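Local coordinates for protein adenosine deaminase (Burkholderia ambifaria, PDB 4GXW) that binds zinc and probably deaminates adenine or a related purine, as a member of the adenosine and AMP deaminase family of metal-dependent hydrolases, at residues H112-N118 with G151-S157; V138-R142 with D180-G184. All blocks are in the same frame, centred on the assembly; numbering follows the deposited sequence. Where two conformers were deposited one is given.

Contact 1. Residues H112-N118 with G151-S157; sequences HAEFFWN and GARLIPS
Residues 112-117 and 151-157 are neighbouring parallel strands, 4.5 Å apart at their axes' closest approach and 13° from parallel. His-112 pairs with Gly-151, and the register runs without a break to Trp-117 with Pro-156. Backbone hydrogen bonds alternate, from Ala-113 N to Gly-151 O (2.9 Å) and Arg-153 N to Ala-113 O (2.9 Å), through Phe-115 and Ile-155, to Ser-157 N with Trp-117 O (2.8 Å). Asn-118 ND2 then reaches Ser-157 O (3.0 Å) and also bonds Asp-188. One face carries His-112, Glu-114, Phe-116, Arg-153 and Ile-155. His-112 (chi1 t) donates a hydrogen bond from NE2 to OE2 of Glu-114 (chi1 m), 2.7 Å. CE1 of His-112 lies over one face of the Arg-153 guanidinium, 3.8 Å from Arg-153 NH1. Arg-153 (m, m) bonds through NH1 to Ala-152 O (2.9 Å). Ile-155 (m, t) brings CD1 to 3.8 Å from Glu-114 CB. Phe-116 (chi1 m) sets its ring edge against Ile-155, CD1 to CG2 3.8 Å. Ser-157 (m) bonds OG to Ile-155 O (2.9 Å). Ala-113, Phe-115, Trp-117, Ala-152, Leu-154 and Pro-156 make the other, mainly apolar face. Phe-115 (chi1 p) brings CE2 to 3.6 Å from CD1 of Leu-154 (t, p). Trp-117 (chi1 t) packs against helix 130-148, and its NE1 bonds Thr-122. The Phe-116 ring also meets zinc ligands His-35, His-37 and His-216. This is the parallel pairing of a TIM barrel: the sheet face that carries Phe-116 is turned inward, to the metal site at the strands' C-terminal ends.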
ATOM      1  N   HIS A 112      11.871   1.704  -4.373  1.00  8.64           N
ATOM      2  CA  HIS A 112      11.318   2.917  -3.794  1.00  8.46           C
ATOM      3  C   HIS A 112       9.983   2.552  -3.160  1.00  8.27           C
ATOM      4  O   HIS A 112       9.101   2.020  -3.838  1.00  8.76           O
ATOM      5  CB  HIS A 112      11.126   3.978  -4.887  1.00  9.05           C
ATOM      6  CG  HIS A 112      10.487   5.240  -4.402  1.00  8.71           C
ATOM      7  ND1 HIS A 112      11.197   6.247  -3.782  1.00 11.19           N
ATOM      8  CD2 HIS A 112       9.199   5.659  -4.445  1.00  9.02           C
ATOM      9  CE1 HIS A 112      10.371   7.227  -3.457  1.00 10.66           C
ATOM     10  NE2 HIS A 112       9.152   6.891  -3.841  1.00  9.71           N
ATOM     11  N   ALA A 113       9.841   2.831  -1.865  1.00  8.39           N
ATOM     12  CA  ALA A 113       8.623   2.508  -1.120  1.00  8.58           C
ATOM     13  C   ALA A 113       8.082   3.744  -0.413  1.00  9.26           C
ATOM     14  O   ALA A 113       8.817   4.427   0.302  1.00  9.68           O
ATOM     15  CB  ALA A 113       8.889   1.406  -0.090  1.00  8.99           C
ATOM     16  N   GLU A 114       6.795   4.024  -0.596  1.00  8.07           N
ATOM     17  CA  GLU A 114       6.131   5.089   0.148  1.00  9.24           C
ATOM     18  C   GLU A 114       5.102   4.407   1.026  1.00  9.81           C
ATOM     19  O   GLU A 114       4.255   3.661   0.522  1.00 10.40           O
ATOM     20  CB  GLU A 114       5.486   6.091  -0.815  1.00  9.92           C
ATOM     21  CG  GLU A 114       6.480   6.575  -1.865  1.00 10.26           C
ATOM     22  CD  GLU A 114       5.949   7.647  -2.791  1.00 10.09           C
ATOM     23  OE1 GLU A 114       4.815   8.133  -2.592  1.00 10.53           O
ATOM     24  OE2 GLU A 114       6.684   8.011  -3.734  1.00 10.31           O
ATOM     25  N   PHE A 115       5.196   4.631   2.337  1.00  8.84           N
ATOM     26  CA  PHE A 115       4.396   3.868   3.293  1.00  9.29           C
ATOM     27  C   PHE A 115       3.652   4.743   4.293  1.00  8.24           C
ATOM     28  O   PHE A 115       4.092   5.853   4.616  1.00  9.33           O
ATOM     29  CB  PHE A 115       5.244   2.785   3.985  1.00  9.23           C
ATOM     30  CG  PHE A 115       6.392   3.319   4.809  1.00  8.98           C
ATOM     31  CD1 PHE A 115       7.625   3.590   4.231  1.00  9.99           C
ATOM     32  CD2 PHE A 115       6.242   3.528   6.170  1.00  8.56           C
ATOM     33  CE1 PHE A 115       8.693   4.064   5.011  1.00  9.31           C
ATOM     34  CE2 PHE A 115       7.299   3.995   6.940  1.00  9.62           C
ATOM     35  CZ  PHE A 115       8.519   4.274   6.358  1.00  9.88           C
ATOM     36  N   PHE A 116       2.510   4.231   4.753  1.00  7.68           N
ATOM     37  CA  PHE A 116       1.582   4.953   5.620  1.00  7.71           C
ATOM     38  C   PHE A 116       1.843   4.681   7.106  1.00  8.04           C
ATOM     39  O   PHE A 116       2.095   3.541   7.509  1.00  8.79           O
ATOM     40  CB  PHE A 116       0.145   4.520   5.326  1.00  7.71           C
ATOM     41  CG  PHE A 116      -0.320   4.772   3.908  1.00  7.76           C
ATOM     42  CD1 PHE A 116      -0.141   6.002   3.294  1.00  9.05           C
ATOM     43  CD2 PHE A 116      -0.935   3.759   3.182  1.00 10.17           C
ATOM     44  CE1 PHE A 116      -0.584   6.217   1.988  1.00 10.05           C
ATOM     45  CE2 PHE A 116      -1.381   3.980   1.876  1.00  9.62           C
ATOM     46  CZ  PHE A 116      -1.197   5.215   1.288  1.00 10.84           C
ATOM     47  N   TRP A 117       1.734   5.733   7.915  1.00  7.76           N
ATOM     48  CA  TRP A 117       1.834   5.622   9.370  1.00  7.59           C
ATOM     49  C   TRP A 117       0.819   6.584   9.957  1.00  9.37           C
ATOM     50  O   TRP A 117       0.737   7.728   9.506  1.00 10.18           O
ATOM     51  CB  TRP A 117       3.243   6.004   9.835  1.00  9.16           C
ATOM     52  CG  TRP A 117       3.348   6.423  11.284  1.00  7.80           C
ATOM     53  CD1 TRP A 117       3.025   5.676  12.391  1.00  8.43           C
ATOM     54  CD2 TRP A 117       3.822   7.684  11.782  1.00  8.21           C
ATOM     55  NE1 TRP A 117       3.270   6.404  13.544  1.00  8.49           N
ATOM     56  CE2 TRP A 117       3.771   7.630  13.190  1.00  8.13           C
ATOM     57  CE3 TRP A 117       4.307   8.844  11.166  1.00  8.93           C
ATOM     58  CZ2 TRP A 117       4.155   8.705  13.987  1.00  9.10           C
ATOM     59  CZ3 TRP A 117       4.699   9.899  11.957  1.00  8.64           C
ATOM     60  CH2 TRP A 117       4.623   9.822  13.354  1.00  9.30           C
ATOM     61  N   ASN A 118       0.035   6.130  10.936  1.00  8.71           N
ATOM     62  CA  ASN A 118      -0.940   7.001  11.602  1.00  9.91           C
ATOM     63  C   ASN A 118      -0.376   7.636  12.872  1.00  9.68           C
ATOM     64  O   ASN A 118      -0.266   6.987  13.911  1.00 10.12           O
ATOM     65  CB  ASN A 118      -2.215   6.239  11.964  1.00 12.67           C
ATOM     66  CG  ASN A 118      -2.864   5.570  10.780  1.00 12.70           C
ATOM     67  OD1 ASN A 118      -2.661   4.371  10.557  1.00 13.97           O
ATOM     68  ND2 ASN A 118      -3.673   6.322  10.024  1.00 10.72           N
ATOM     69  N   GLY A 151      15.068   3.352  -1.607  1.00 10.71           N
ATOM     70  CA  GLY A 151      14.613   4.696  -1.277  1.00 10.52           C
ATOM     71  C   GLY A 151      13.217   4.649  -0.692  1.00  9.85           C
ATOM     72  O   GLY A 151      12.468   3.691  -0.918  1.00  9.92           O
ATOM     73  N   ALA A 152      12.839   5.674   0.067  1.00  9.64           N
ATOM     74  CA  ALA A 152      11.530   5.646   0.715  1.00  9.10           C
ATOM     75  C   ALA A 152      10.991   7.030   1.026  1.00  9.48           C
ATOM     76  O   ALA A 152      11.758   7.989   1.179  1.00 10.50           O
ATOM     77  CB  ALA A 152      11.582   4.803   1.998  1.00  9.98           C
ATOM     78  N   ARG A 153       9.664   7.128   1.101  1.00  8.93           N
ATOM     79  CA  ARG A 153       8.999   8.298   1.672  1.00  8.37           C
ATOM     80  C   ARG A 153       8.002   7.852   2.727  1.00  8.80           C
ATOM     81  O   ARG A 153       7.388   6.785   2.610  1.00  9.12           O
ATOM     82  CB  ARG A 153       8.259   9.103   0.603  1.00 10.57           C
ATOM     83  CG  ARG A 153       9.122   9.601  -0.545  1.00 12.30           C
ATOM     84  CD  ARG A 153      10.119  10.653  -0.083  1.00 13.54           C
ATOM     85  NE  ARG A 153      10.904  11.181  -1.199  1.00 16.70           N
ATOM     86  CZ  ARG A 153      11.990  10.595  -1.700  1.00 19.63           C
ATOM     87  NH1 ARG A 153      12.443   9.456  -1.188  1.00 21.64           N
ATOM     88  NH2 ARG A 153      12.631  11.156  -2.718  1.00 24.99           N
ATOM     89  N   LEU A 154       7.834   8.692   3.742  1.00  8.15           N
ATOM     90  CA  LEU A 154       6.859   8.484   4.804  1.00  8.67           C
ATOM     91  C   LEU A 154       5.627   9.341   4.536  1.00  8.86           C
ATOM     92  O   LEU A 154       5.745  10.525   4.204  1.00  9.34           O
ATOM     93  CB  LEU A 154       7.470   8.878   6.145  1.00  9.03           C
ATOM     94  CG  LEU A 154       6.577   8.791   7.384  1.00  8.53           C
ATOM     95  CD1 LEU A 154       6.088   7.357   7.569  1.00 12.40           C
ATOM     96  CD2 LEU A 154       7.353   9.267   8.606  1.00 10.48           C
ATOM     97  N   ILE A 155       4.452   8.738   4.689  1.00  7.91           N
ATOM     98  CA  ILE A 155       3.180   9.413   4.457  1.00  9.29           C
ATOM     99  C   ILE A 155       2.345   9.322   5.732  1.00  7.01           C
ATOM    100  O   ILE A 155       1.593   8.362   5.936  1.00  8.11           O
ATOM    101  CB  ILE A 155       2.421   8.807   3.251  1.00  7.79           C
ATOM    102  CG1 ILE A 155       3.298   8.823   1.993  1.00 10.41           C
ATOM    103  CG2 ILE A 155       1.108   9.554   3.005  1.00  8.45           C
ATOM    104  CD1 ILE A 155       2.669   8.109   0.790  1.00 12.56           C
ATOM    105  N   PRO A 156       2.481  10.320   6.621  1.00  7.14           N
ATOM    106  CA  PRO A 156       1.619  10.370   7.805  1.00  8.66           C
ATOM    107  C   PRO A 156       0.169  10.390   7.341  1.00  7.61           C
ATOM    108  O   PRO A 156      -0.178  11.134   6.414  1.00  8.52           O
ATOM    109  CB  PRO A 156       2.034  11.679   8.482  1.00  7.69           C
ATOM    110  CG  PRO A 156       3.459  11.891   8.024  1.00  8.15           C
ATOM    111  CD  PRO A 156       3.470  11.413   6.595  1.00  8.15           C
ATOM    112  N   SER A 157      -0.672   9.582   7.976  0.71  7.26           N
ATOM    113  CA  SER A 157      -2.017   9.361   7.467  0.71  7.62           C
ATOM    114  C   SER A 157      -3.080   9.612   8.516  0.71  8.28           C
ATOM    115  O   SER A 157      -2.957   9.196   9.674  0.71  8.96           O
ATOM    116  CB  SER A 157      -2.148   7.945   6.912  0.71 10.00           C
ATOM    117  OG  SER A 157      -1.280   7.773   5.800  0.71  8.34           O
TER

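Contact 2. Residues V138-R142 with D180-G184; sequences VTGMR and DEVAG
Residues 138-142 are one helical turn, closed by Arg-142 N to Val-138 O (2.8 Å). Residues 180-184 form a loop: Asp-180 and Glu-181 have turn-like, helical backbone angles, and the chain opens out at Val-182 before strand 184-188. The nearest CA pair is Val-138 and Glu-181, 6.8 Å apart. The segment starts at Asp-180, whose side chain stays outside the contact. Glu-181 follows and is the centre. Its CA-to-CB bond points toward the helix, and chi1 m with chi2 p folds the carboxylate onto Arg-142. The Arg-142 side chain is extended, with chi2 and chi3 both t. Its NE donates to Glu-181 OE2 and its NH2 to Glu-181 OE1, both at 2.9 Å, a bidentate salt bridge. Glu-181 CB packs on Met-141 CE (3.6 Å). Val-182 comes next, with CG2 4.4 Å from Val-138 CG2. Ala-183 and Gly-184 then lead away. Side chains alone join helix to loop: the arginine is exposed and Met-141, Val-138 and Val-182 are buried, so charge holds the outer side and apolar packing the inner one.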
ATOM      1  N   VAL A 138      12.305   7.959  10.452  1.00 10.48           N
ATOM      2  CA  VAL A 138      13.253   8.502   9.482  1.00 10.15           C
ATOM      3  C   VAL A 138      14.628   7.833   9.616  1.00 10.73           C
ATOM      4  O   VAL A 138      15.287   7.541   8.616  1.00 10.24           O
ATOM      5  CB  VAL A 138      13.349  10.044   9.596  1.00 11.52           C
ATOM      6  CG1 VAL A 138      14.530  10.575   8.816  1.00 12.73           C
ATOM      7  CG2 VAL A 138      12.054  10.680   9.091  1.00 13.20           C
ATOM      8  N   THR A 139      15.045   7.550  10.848  1.00 10.05           N
ATOM      9  CA  THR A 139      16.291   6.823  11.068  1.00 11.31           C
ATOM     10  C   THR A 139      16.226   5.436  10.441  1.00 10.97           C
ATOM     11  O   THR A 139      17.182   4.991   9.792  1.00 11.35           O
ATOM     12  CB  THR A 139      16.605   6.690  12.559  1.00 12.31           C
ATOM     13  OG1 THR A 139      16.827   7.998  13.105  1.00 15.17           O
ATOM     14  CG2 THR A 139      17.852   5.849  12.783  1.00 14.20           C
ATOM     15  N   GLY A 140      15.098   4.756  10.629  1.00 10.35           N
ATOM     16  CA  GLY A 140      14.909   3.443  10.035  1.00 10.89           C
ATOM     17  C   GLY A 140      14.996   3.525   8.519  1.00  9.06           C
ATOM     18  O   GLY A 140      15.620   2.667   7.884  1.00 10.92           O
ATOM     19  N   MET A 141      14.382   4.555   7.941  1.00  9.30           N
ATOM     20  CA  MET A 141      14.459   4.791   6.497  1.00 10.16           C
ATOM     21  C   MET A 141      15.888   5.025   6.027  1.00  9.13           C
ATOM     22  O   MET A 141      16.327   4.424   5.047  1.00 10.61           O
ATOM     23  CB  MET A 141      13.580   5.980   6.103  1.00  9.20           C
ATOM     24  CG  MET A 141      12.112   5.739   6.406  1.00  9.15           C
ATOM     25  SD  MET A 141      11.106   7.223   6.295  1.00  9.98           S
ATOM     26  CE  MET A 141      11.077   7.503   4.535  1.00 10.29           C
ATOM     27  N   ARG A 142      16.622   5.877   6.732  1.00  9.60           N
ATOM     28  CA  ARG A 142      17.987   6.196   6.325  1.00 11.83           C
ATOM     29  C   ARG A 142      18.900   4.983   6.468  1.00 11.24           C
ATOM     30  O   ARG A 142      19.737   4.725   5.596  1.00 11.70           O
ATOM     31  CB  ARG A 142      18.504   7.406   7.108  1.00 11.57           C
ATOM     32  CG  ARG A 142      17.832   8.697   6.677  1.00 13.19           C
ATOM     33  CD  ARG A 142      18.186   9.896   7.542  1.00 14.20           C
ATOM     34  NE  ARG A 142      17.411  11.068   7.139  1.00 14.24           N
ATOM     35  CZ  ARG A 142      17.341  12.197   7.834  1.00 16.87           C
ATOM     36  NH1 ARG A 142      18.012  12.327   8.974  1.00 18.50           N
ATOM     37  NH2 ARG A 142      16.590  13.192   7.384  1.00 16.79           N
ATOM     38  N   ASP A 180      13.067  15.717   4.441  1.00 14.36           N
ATOM     39  CA  ASP A 180      12.951  15.334   3.037  1.00 16.81           C
ATOM     40  C   ASP A 180      12.218  14.008   2.856  1.00 13.76           C
ATOM     41  O   ASP A 180      11.560  13.788   1.840  1.00 18.02           O
ATOM     42  CB  ASP A 180      14.329  15.263   2.375  1.00 19.85           C
ATOM     43  CG  ASP A 180      14.959  16.632   2.178  1.00 27.57           C
ATOM     44  OD1 ASP A 180      14.271  17.653   2.399  1.00 27.22           O
ATOM     45  OD2 ASP A 180      16.146  16.685   1.793  1.00 31.21           O
ATOM     46  N   GLU A 181      12.327  13.132   3.850  1.00 10.90           N
ATOM     47  CA  GLU A 181      11.677  11.824   3.807  1.00 12.45           C
ATOM     48  C   GLU A 181      10.153  11.877   3.902  1.00  9.98           C
ATOM     49  O   GLU A 181       9.476  10.925   3.506  1.00 13.33           O
ATOM     50  CB  GLU A 181      12.202  10.942   4.941  1.00 13.92           C
ATOM     51  CG  GLU A 181      13.579  10.356   4.702  1.00 16.75           C
ATOM     52  CD  GLU A 181      14.713  11.321   4.998  1.00 15.67           C
ATOM     53  OE1 GLU A 181      14.469  12.441   5.513  1.00 14.14           O
ATOM     54  OE2 GLU A 181      15.872  10.951   4.714  1.00 15.83           O
ATOM     55  N   VAL A 182       9.611  12.966   4.440  1.00  9.43           N
ATOM     56  CA  VAL A 182       8.186  13.031   4.740  1.00 10.43           C
ATOM     57  C   VAL A 182       7.502  13.881   3.678  1.00 11.63           C
ATOM     58  O   VAL A 182       7.676  15.099   3.641  1.00 12.79           O
ATOM     59  CB  VAL A 182       7.958  13.586   6.160  1.00 12.39           C
ATOM     60  CG1 VAL A 182       6.477  13.622   6.494  1.00 15.05           C
ATOM     61  CG2 VAL A 182       8.715  12.738   7.177  1.00 19.26           C
ATOM     62  N   ALA A 183       6.729  13.226   2.818  1.00 10.47           N
ATOM     63  CA  ALA A 183       6.347  13.794   1.529  1.00 10.62           C
ATOM     64  C   ALA A 183       4.904  14.281   1.412  1.00  9.52           C
ATOM     65  O   ALA A 183       4.605  15.102   0.549  1.00 11.40           O
ATOM     66  CB  ALA A 183       6.640  12.789   0.426  1.00 13.34           C
ATOM     67  N   GLY A 184       4.008  13.761   2.239  1.00  9.50           N
ATOM     68  CA  GLY A 184       2.612  14.123   2.103  1.00  8.04           C
ATOM     69  C   GLY A 184       1.739  13.367   3.064  1.00  8.06           C
ATOM     70  O   GLY A 184       2.263  12.647   3.924  1.00  8.22           O
TER

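In the fold
Contact 1 lies in the core, in the barrel wall beside the zinc site. Contact 2 lies farther out and away from that site, where helix 130-148 meets the loop before strand 184-188. The two touch. Helix 130-148 leads into strand 151-159, and its Met-141 packs on Ala-152 and Leu-154. Leu-154 N with Glu-181 O (2.8 Å) and Leu-154 O with Ala-183 N (3.2 Å) are probable hydrogen bonds. They tie the loop to strand 151-159 just before it enters strand 184-188, the next strand of the sheet. The chemistry follows position. Contact 1 rests on backbone bonds and buried side chains. Contact 2 rests on a side-chain salt bridge with an exposed arginine, over a small apolar base.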